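Long-range contacts in phenylacetaldehyde dehydrogenase (Burkholderia cenocepacia, PDB 4O5H), which probably oxidises phenylacetaldehyde to phenylacetate with NAD+ as the electron acceptor, as a member of the aldehyde dehydrogenase family: residues A136-Y141 and K194-L199; V178-P183 and V205-A210; S216-G221 and I236-G241. All coordinates share one frame; numbering follows the deposited sequence.

Contact 1 (A136-Y141 and K194-L199); sequences AQCFRY and KIAPAL
F139 and A196 meet where helix 124-145 runs alongside helix 187-201, and their CA atoms are 5.2 Å apart. The small methyl of A196 makes this possible: it points at the other helix, its CB 3.6 Å from CD1 of F139, oblique to the ring. The phenyl group is the bump of the contact. With CG anti to its carbonyl carbon (chi1 -77°), it leans out from the side of its helix and reaches into the hollow bounded by I195, A196 and L199. There the methyl CG2 of I195 meets the ring edge in its plane, 3.9 Å from CE1, and CD1 of L199 comes to 4.0 Å from the same CE1. C138, the residue before, brings its SG to 3.9 Å from CB of A196, so sulfur and ring both touch that methyl. Alanine suits the closest approach, and the long, flat phenylalanine the place beside it. L101 and I105 of helix 91-107 also touch the ring. The segment axes are 8.9 Å apart and cross at -15°, an apolar contact between nearly parallel helices. Helix 187-201 packs on the sheet of the probable NAD-binding, Rossmann-like domain, and helix 124-145 lies behind as a second layer.

Contact 2 (V178-P183 and V205-A210); sequences VGAIIP and VVLKPA
The carbonyl O of K208 takes two bonds: a water donates to it at 2.7 Å, and I182 N in a weak bond of 3.4 Å. The same water donates to I182 O, bridging the two segments just where the strands end and direct pairing fades. A second water continues the seam, accepting from A210 N and donating to P183 O. Farther back the pairing is regular and parallel. K208 N gives A180 O a nearly straight bond of 2.8 Å, and A180 N and V206 N bind V206 O and V178 O in turn. The K208 chain, bent at chi2 and chi3, folds back to put NZ 2.8 Å from P209 O; NZ also bonds G239 O, in the loop between strand 234-236 and helix 241-250. On the face of A180 and L207, the leucine methyl CD1 lies 3.8 Å from CB of A180 and 4.1 Å from CD1 of I182, whose side chain crosses it at about a right angle. The short side chain of A180 lets K194 of helix 187-201 pack directly on it, and that helix covers this face with A191 and A198. The opposite face, that of I181 and V206, meets helix 67-82 at V206. Strand 256-260 pairs with the far edge of 178-181, and helix 187-201 supplies the crossover of the beta-alpha-beta unit.

Contact 3 (S216-G221 and I236-G241); sequences SALRLG and IVTGYG. With EDO (1,2-ethanediol), chain G.
I236, at the end of strand 234-236, pushes its side chain against helix 215-227 and makes most of this contact. Its CG1 is anti to the carbonyl carbon (chi1 -55°), which carries the delta methyl out to the helix backbone: CD1 lies 3.3 Å from A217 O and 3.7 Å from CA of G221. The methyl thus rests against a carbonyl already taking its helical bond from G221 N, one turn on. Glycine suits position 221 because a beta carbon there would run into that methyl. The other branch, CG2, sits 4.0 Å from CD2 of L218 and more loosely, 4.4 Å, from CB of A217, so the two branches share A217, CD1 reaching on to G221 and CG2 to L218. V237 turns its side chain from the helix, toward V206 and K208. The extended backbone turns T238 back to the helix, and its two branches divide the work: the methyl CG2 meets CD2 of L218 at 4.1 Å, while OG1 bonds P63 O. A single leucine methyl thus serves both I236 and T238. G239 then adopts backbone angles (151/-167°) hard for any residue with a beta carbon, and the chain swings off the helix. Y240 takes the N-cap position of helix 241-250, and G241 opens that helix; its O accepts a 2.7 Å hydrogen bond from O1 of a 1,2-ethanediol, probably a crystallisation additive. The whole forms a strand-turn-helix passage: helix 215-227 covers one side of it, strand 204-208 pairs through L207 with V237, and M33 of strand 33-35 touches V237 and T238.

In the fold
Along the chain, helix 124-145 comes first and meets helix 187-201 later, so contact 1 closes a loop of 52 residues that includes strand 166-181. Contact 2 opens within that loop and ends beyond it, so the two cross: helix 187-201 belongs to contact 1 and links the strands of contact 2. A198 meets V205 there, and K194 meets A180 and I182. Contact 3 follows in series, closing a short loop of 14 residues after strand 204-208. Segment 236-241 pairs with contact 2, V237 N to L207 O, and I195 reaches L220. Contact 1 adds an outer helix to helix 187-201, contact 2 pairs the strands, and contact 3 ties helix 215-227 to the end of strand 234-236.

Contact 1 (A136-Y141 and K194-L199)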
loop_
_atom_site.group_PDB
_atom_site.type_symbol
_atom_site.label_atom_id
_atom_site.label_comp_id
_atom_site.label_asym_id
_atom_site.label_seq_id
_atom_site.Cartn_x
_atom_site.Cartn_y
_atom_site.Cartn_z
ATOM N N ALA A 136 -7.124 -12.374 -22.097
ATOM C CA ALA A 136 -6.431 -13.636 -22.295
ATOM C C ALA A 136 -4.933 -13.503 -22.075
ATOM O O ALA A 136 -4.314 -14.331 -21.395
ATOM C CB ALA A 136 -6.723 -14.210 -23.684
ATOM N N GLN A 137 -4.329 -12.475 -22.660
ATOM C CA GLN A 137 -2.900 -12.310 -22.503
ATOM C C GLN A 137 -2.512 -12.026 -21.057
ATOM O O GLN A 137 -1.428 -12.391 -20.649
ATOM C CB GLN A 137 -2.324 -11.202 -23.417
ATOM C CG GLN A 137 -2.384 -11.541 -24.884
ATOM C CD GLN A 137 -1.308 -12.532 -25.339
ATOM O OE1 GLN A 137 -0.624 -13.178 -24.536
ATOM N NE2 GLN A 137 -1.213 -12.699 -26.639
ATOM N N CYS A 138 -3.377 -11.343 -20.299
ATOM C CA CYS A 138 -3.086 -11.083 -18.905
ATOM C C CYS A 138 -2.980 -12.398 -18.141
ATOM O O CYS A 138 -2.031 -12.610 -17.415
ATOM C CB CYS A 138 -4.160 -10.218 -18.264
ATOM S SG CYS A 138 -3.760 -9.747 -16.563
ATOM N N PHE A 139 -3.944 -13.319 -18.335
ATOM C CA PHE A 139 -3.828 -14.635 -17.728
ATOM C C PHE A 139 -2.575 -15.390 -18.184
ATOM O O PHE A 139 -1.929 -16.038 -17.386
ATOM C CB PHE A 139 -5.080 -15.480 -17.977
ATOM C CG PHE A 139 -6.261 -15.096 -17.096
ATOM C CD1 PHE A 139 -6.245 -15.417 -15.744
ATOM C CD2 PHE A 139 -7.327 -14.376 -17.616
ATOM C CE1 PHE A 139 -7.297 -15.042 -14.917
ATOM C CE2 PHE A 139 -8.408 -14.008 -16.795
ATOM C CZ PHE A 139 -8.379 -14.333 -15.443
ATOM N N ARG A 140 -2.239 -15.301 -19.466
ATOM C CA ARG A 140 -1.056 -16.023 -19.972
ATOM C C ARG A 140 0.246 -15.432 -19.382
ATOM O O ARG A 140 1.127 -16.175 -18.898
ATOM C CB ARG A 140 -1.007 -15.997 -21.517
ATOM C CG ARG A 140 0.189 -16.768 -22.086
ATOM C CD ARG A 140 0.053 -16.985 -23.570
ATOM N NE ARG A 140 -1.101 -17.791 -23.905
ATOM C CZ ARG A 140 -2.125 -17.387 -24.655
ATOM N NH1 ARG A 140 -2.181 -16.171 -25.170
ATOM N NH2 ARG A 140 -3.141 -18.219 -24.909
ATOM N N TYR A 141 0.356 -14.097 -19.430
ATOM C CA TYR A 141 1.548 -13.403 -18.899
ATOM C C TYR A 141 1.743 -13.765 -17.418
ATOM O O TYR A 141 2.829 -14.205 -16.992
ATOM C CB TYR A 141 1.422 -11.907 -19.113
ATOM C CG TYR A 141 2.498 -11.078 -18.439
ATOM C CD1 TYR A 141 3.705 -10.858 -19.043
ATOM C CD2 TYR A 141 2.318 -10.600 -17.143
ATOM C CE1 TYR A 141 4.702 -10.131 -18.408
ATOM C CE2 TYR A 141 3.314 -9.898 -16.486
ATOM C CZ TYR A 141 4.501 -9.651 -17.142
ATOM O OH TYR A 141 5.507 -8.952 -16.479
ATOM N N LYS A 194 -7.413 -8.203 -12.008
ATOM C CA LYS A 194 -7.463 -8.481 -10.562
ATOM C C LYS A 194 -7.287 -9.950 -10.277
ATOM O O LYS A 194 -6.707 -10.326 -9.274
ATOM C CB LYS A 194 -8.807 -8.097 -9.956
ATOM C CG LYS A 194 -9.279 -6.680 -10.183
ATOM C CD LYS A 194 -8.423 -5.661 -9.530
ATOM C CE LYS A 194 -9.192 -4.358 -9.348
ATOM N NZ LYS A 194 -8.232 -3.232 -9.462
ATOM N N ILE A 195 -7.879 -10.798 -11.089
ATOM C CA ILE A 195 -7.883 -12.239 -10.788
ATOM C C ILE A 195 -6.528 -12.886 -11.143
ATOM O O ILE A 195 -6.046 -13.722 -10.406
ATOM C CB ILE A 195 -9.027 -12.951 -11.556
ATOM C CG1 ILE A 195 -10.381 -12.490 -11.018
ATOM C CG2 ILE A 195 -8.919 -14.473 -11.453
ATOM C CD1 ILE A 195 -11.546 -12.954 -11.882
ATOM N N ALA A 196 -5.936 -12.500 -12.287
ATOM C CA ALA A 196 -4.766 -13.230 -12.780
ATOM C C ALA A 196 -3.576 -13.216 -11.798
ATOM O O ALA A 196 -3.008 -14.252 -11.513
ATOM C CB ALA A 196 -4.361 -12.800 -14.167
ATOM N N PRO A 197 -3.247 -12.057 -11.230
ATOM C CA PRO A 197 -2.117 -12.052 -10.313
ATOM C C PRO A 197 -2.406 -12.822 -9.048
ATOM O O PRO A 197 -1.488 -13.384 -8.445
ATOM C CB PRO A 197 -1.900 -10.571 -9.987
ATOM C CG PRO A 197 -2.717 -9.795 -10.941
ATOM C CD PRO A 197 -3.737 -10.715 -11.546
ATOM N N ALA A 198 -3.661 -12.845 -8.643
ATOM C CA ALA A 198 -4.094 -13.651 -7.501
ATOM C C ALA A 198 -3.892 -15.128 -7.727
ATOM O O ALA A 198 -3.326 -15.822 -6.890
ATOM C CB ALA A 198 -5.550 -13.372 -7.195
ATOM N N LEU A 199 -4.292 -15.619 -8.878
ATOM C CA LEU A 199 -4.099 -17.001 -9.189
ATOM C C LEU A 199 -2.632 -17.384 -9.289
ATOM O O LEU A 199 -2.223 -18.461 -8.823
ATOM C CB LEU A 199 -4.833 -17.359 -10.468
ATOM C CG LEU A 199 -6.350 -17.106 -10.471
ATOM C CD1 LEU A 199 -6.962 -17.497 -11.793
ATOM C CD2 LEU A 199 -7.023 -17.895 -9.370
#

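Contact 2 (V178-P183 and V205-A210)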
loop_
_atom_site.group_PDB
_atom_site.type_symbol
_atom_site.label_atom_id
_atom_site.label_comp_id
_atom_site.label_asym_id
_atom_site.label_seq_id
_atom_site.Cartn_x
_atom_site.Cartn_y
_atom_site.Cartn_z
ATOM N N VAL A 178 -8.421 -12.391 -1.520
ATOM C CA VAL A 178 -8.504 -11.078 -2.133
ATOM C C VAL A 178 -9.940 -10.767 -2.480
ATOM O O VAL A 178 -10.601 -11.537 -3.200
ATOM C CB VAL A 178 -7.652 -11.031 -3.407
ATOM C CG1 VAL A 178 -7.749 -9.676 -4.093
ATOM C CG2 VAL A 178 -6.192 -11.351 -3.087
ATOM N N GLY A 179 -10.434 -9.643 -1.990
ATOM C CA GLY A 179 -11.670 -9.078 -2.478
ATOM C C GLY A 179 -11.373 -8.087 -3.621
ATOM O O GLY A 179 -10.534 -7.175 -3.479
ATOM N N ALA A 180 -12.005 -8.289 -4.760
ATOM C CA ALA A 180 -11.761 -7.458 -5.943
ATOM C C ALA A 180 -13.061 -6.824 -6.419
ATOM O O ALA A 180 -14.049 -7.536 -6.670
ATOM C CB ALA A 180 -11.175 -8.305 -7.056
ATOM N N ILE A 181 -13.059 -5.498 -6.524
ATOM C CA ILE A 181 -14.236 -4.735 -6.896
ATOM C C ILE A 181 -13.829 -3.965 -8.113
ATOM O O ILE A 181 -12.867 -3.201 -8.095
ATOM C CB ILE A 181 -14.651 -3.748 -5.792
ATOM C CG1 ILE A 181 -15.102 -4.530 -4.558
ATOM C CG2 ILE A 181 -15.770 -2.805 -6.283
ATOM C CD1 ILE A 181 -15.304 -3.663 -3.331
ATOM N N ILE A 182 -14.596 -4.130 -9.176
ATOM C CA ILE A 182 -14.238 -3.515 -10.426
ATOM C C ILE A 182 -15.333 -2.704 -11.096
ATOM O O ILE A 182 -16.532 -2.900 -10.855
ATOM C CB ILE A 182 -13.742 -4.565 -11.393
ATOM C CG1 ILE A 182 -14.761 -5.633 -11.587
ATOM C CG2 ILE A 182 -12.414 -5.150 -10.900
ATOM C CD1 ILE A 182 -14.394 -6.461 -12.767
ATOM N N PRO A 183 -14.904 -1.746 -11.922
ATOM C CA PRO A 183 -15.839 -0.844 -12.570
ATOM C C PRO A 183 -16.416 -1.451 -13.839
ATOM O O PRO A 183 -16.111 -2.578 -14.204
ATOM C CB PRO A 183 -14.975 0.391 -12.851
ATOM C CG PRO A 183 -13.669 -0.179 -13.155
ATOM C CD PRO A 183 -13.542 -1.457 -12.342
ATOM N N VAL A 205 -10.034 -15.588 -4.411
ATOM C CA VAL A 205 -10.629 -14.329 -4.818
ATOM C C VAL A 205 -12.136 -14.349 -4.704
ATOM O O VAL A 205 -12.778 -15.315 -5.106
ATOM C CB VAL A 205 -10.361 -14.030 -6.321
ATOM C CG1 VAL A 205 -10.803 -12.613 -6.698
ATOM C CG2 VAL A 205 -8.903 -14.117 -6.660
ATOM N N VAL A 206 -12.699 -13.273 -4.164
ATOM C CA VAL A 206 -14.093 -12.944 -4.331
ATOM C C VAL A 206 -14.160 -11.710 -5.246
ATOM O O VAL A 206 -13.697 -10.628 -4.880
ATOM C CB VAL A 206 -14.785 -12.654 -3.000
ATOM C CG1 VAL A 206 -16.255 -12.338 -3.221
ATOM C CG2 VAL A 206 -14.626 -13.836 -2.052
ATOM N N LEU A 207 -14.768 -11.883 -6.411
ATOM C CA LEU A 207 -14.919 -10.805 -7.389
ATOM C C LEU A 207 -16.334 -10.231 -7.372
ATOM O O LEU A 207 -17.308 -10.989 -7.381
ATOM C CB LEU A 207 -14.658 -11.323 -8.804
ATOM C CG LEU A 207 -14.784 -10.246 -9.901
ATOM C CD1 LEU A 207 -13.627 -9.262 -9.822
ATOM C CD2 LEU A 207 -14.841 -10.851 -11.275
ATOM N N LYS A 208 -16.438 -8.906 -7.297
ATOM C CA LYS A 208 -17.715 -8.200 -7.395
ATOM C C LYS A 208 -17.691 -7.349 -8.677
ATOM O O LYS A 208 -17.174 -6.254 -8.687
ATOM C CB LYS A 208 -17.946 -7.288 -6.193
ATOM C CG LYS A 208 -19.406 -7.157 -5.737
ATOM C CD LYS A 208 -20.412 -6.599 -6.714
ATOM C CE LYS A 208 -20.425 -5.090 -6.578
ATOM N NZ LYS A 208 -21.094 -4.399 -7.685
ATOM N N PRO A 209 -18.253 -7.850 -9.754
ATOM C CA PRO A 209 -18.345 -6.991 -10.948
ATOM C C PRO A 209 -19.299 -5.809 -10.727
ATOM O O PRO A 209 -20.152 -5.832 -9.844
ATOM C CB PRO A 209 -18.893 -7.932 -12.036
ATOM C CG PRO A 209 -19.254 -9.178 -11.361
ATOM C CD PRO A 209 -18.762 -9.198 -9.973
ATOM N N ALA A 210 -19.150 -4.788 -11.541
ATOM C CA ALA A 210 -19.997 -3.625 -11.428
ATOM C C ALA A 210 -21.470 -4.036 -11.605
ATOM O O ALA A 210 -21.776 -4.893 -12.438
ATOM C CB ALA A 210 -19.591 -2.605 -12.481
HETATM O O HOH W 1 -18.039 -3.666 -8.526
HETATM O O HOH W 2 -17.662 -5.089 -13.981
#

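Contact 3 (S216-G221 and I236-G241)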
loop_
_atom_site.group_PDB
_atom_site.type_symbol
_atom_site.label_atom_id
_atom_site.label_comp_id
_atom_site.label_asym_id
_atom_site.label_seq_id
_atom_site.Cartn_x
_atom_site.Cartn_y
_atom_site.Cartn_z
ATOM N N SER A 216 -20.042 -10.490 -18.487
ATOM C CA SER A 216 -18.794 -11.133 -18.963
ATOM C C SER A 216 -18.059 -11.834 -17.809
ATOM O O SER A 216 -17.427 -12.868 -18.009
ATOM C CB SER A 216 -17.896 -10.167 -19.740
ATOM O OG SER A 216 -17.510 -9.063 -18.938
ATOM N N ALA A 217 -18.209 -11.291 -16.606
ATOM C CA ALA A 217 -17.600 -11.915 -15.416
ATOM C C ALA A 217 -18.237 -13.272 -15.098
ATOM O O ALA A 217 -17.531 -14.215 -14.792
ATOM C CB ALA A 217 -17.701 -10.994 -14.221
ATOM N N LEU A 218 -19.561 -13.371 -15.245
ATOM C CA LEU A 218 -20.243 -14.632 -15.076
ATOM C C LEU A 218 -19.774 -15.634 -16.131
ATOM O O LEU A 218 -19.550 -16.776 -15.788
ATOM C CB LEU A 218 -21.778 -14.484 -15.085
ATOM C CG LEU A 218 -22.302 -13.622 -13.901
ATOM C CD1 LEU A 218 -23.795 -13.465 -13.990
ATOM C CD2 LEU A 218 -21.928 -14.242 -12.553
ATOM N N ARG A 219 -19.614 -15.218 -17.374
ATOM C CA ARG A 219 -19.164 -16.155 -18.409
ATOM C C ARG A 219 -17.730 -16.578 -18.131
ATOM O O ARG A 219 -17.397 -17.731 -18.292
ATOM C CB ARG A 219 -19.319 -15.554 -19.819
ATOM C CG ARG A 219 -18.965 -16.519 -20.949
ATOM C CD ARG A 219 -19.934 -17.675 -21.080
ATOM N NE ARG A 219 -19.612 -18.422 -22.313
ATOM C CZ ARG A 219 -19.072 -19.630 -22.367
ATOM N NH1 ARG A 219 -18.852 -20.351 -21.270
ATOM N NH2 ARG A 219 -18.748 -20.122 -23.539
ATOM N N LEU A 220 -16.915 -15.666 -17.650
ATOM C CA LEU A 220 -15.550 -15.969 -17.262
ATOM C C LEU A 220 -15.525 -16.995 -16.120
ATOM O O LEU A 220 -14.734 -17.894 -16.146
ATOM C CB LEU A 220 -14.798 -14.710 -16.830
ATOM C CG LEU A 220 -13.365 -14.915 -16.331
ATOM C CD1 LEU A 220 -12.437 -15.410 -17.427
ATOM C CD2 LEU A 220 -12.857 -13.622 -15.781
ATOM N N GLY A 221 -16.455 -16.900 -15.194
ATOM C CA GLY A 221 -16.659 -17.956 -14.160
ATOM C C GLY A 221 -16.831 -19.346 -14.715
ATOM O O GLY A 221 -16.221 -20.278 -14.238
ATOM N N ILE A 236 -17.764 -15.320 -7.514
ATOM C CA ILE A 236 -18.260 -14.149 -8.237
ATOM C C ILE A 236 -19.636 -13.774 -7.747
ATOM O O ILE A 236 -20.591 -14.542 -7.901
ATOM C CB ILE A 236 -18.323 -14.376 -9.733
ATOM C CG1 ILE A 236 -16.960 -14.825 -10.258
ATOM C CG2 ILE A 236 -18.707 -13.079 -10.470
ATOM C CD1 ILE A 236 -16.917 -15.230 -11.728
ATOM N N VAL A 237 -19.747 -12.578 -7.177
ATOM C CA VAL A 237 -20.991 -12.111 -6.571
ATOM C C VAL A 237 -21.476 -10.875 -7.269
ATOM O O VAL A 237 -20.689 -9.953 -7.471
ATOM C CB VAL A 237 -20.843 -11.830 -5.055
ATOM C CG1 VAL A 237 -20.615 -13.122 -4.295
ATOM C CG2 VAL A 237 -19.686 -10.918 -4.733
ATOM N N THR A 238 -22.761 -10.828 -7.624
ATOM C CA THR A 238 -23.301 -9.701 -8.423
ATOM C C THR A 238 -24.217 -8.903 -7.525
ATOM O O THR A 238 -24.743 -9.446 -6.562
ATOM C CB THR A 238 -24.080 -10.196 -9.637
ATOM O OG1 THR A 238 -25.007 -11.247 -9.251
ATOM C CG2 THR A 238 -23.120 -10.736 -10.693
ATOM N N GLY A 239 -24.330 -7.603 -7.791
ATOM C CA GLY A 239 -25.197 -6.726 -6.983
ATOM C C GLY A 239 -24.733 -5.299 -6.924
ATOM O O GLY A 239 -23.814 -4.922 -7.654
ATOM N N TYR A 240 -25.302 -4.518 -6.001
ATOM C CA TYR A 240 -24.980 -3.111 -5.894
ATOM C C TYR A 240 -23.711 -2.861 -5.125
ATOM O O TYR A 240 -23.389 -3.578 -4.170
ATOM C CB TYR A 240 -26.119 -2.352 -5.223
ATOM C CG TYR A 240 -27.387 -2.388 -6.006
ATOM C CD1 TYR A 240 -27.463 -1.716 -7.206
ATOM C CD2 TYR A 240 -28.523 -3.094 -5.556
ATOM C CE1 TYR A 240 -28.620 -1.734 -7.956
ATOM C CE2 TYR A 240 -29.689 -3.113 -6.313
ATOM C CZ TYR A 240 -29.717 -2.437 -7.498
ATOM O OH TYR A 240 -30.837 -2.444 -8.281
ATOM N N GLY A 241 -23.000 -1.829 -5.548
ATOM C CA GLY A 241 -21.818 -1.332 -4.848
ATOM C C GLY A 241 -22.098 -0.987 -3.396
ATOM O O GLY A 241 -21.325 -1.344 -2.533
HETATM C C1 EDO G . -18.336 -0.134 -2.685
HETATM O O1 EDO G . -19.480 0.577 -2.197
HETATM C C2 EDO G . -18.474 -0.830 -4.051
HETATM O O2 EDO G . -18.164 -0.047 -5.243
#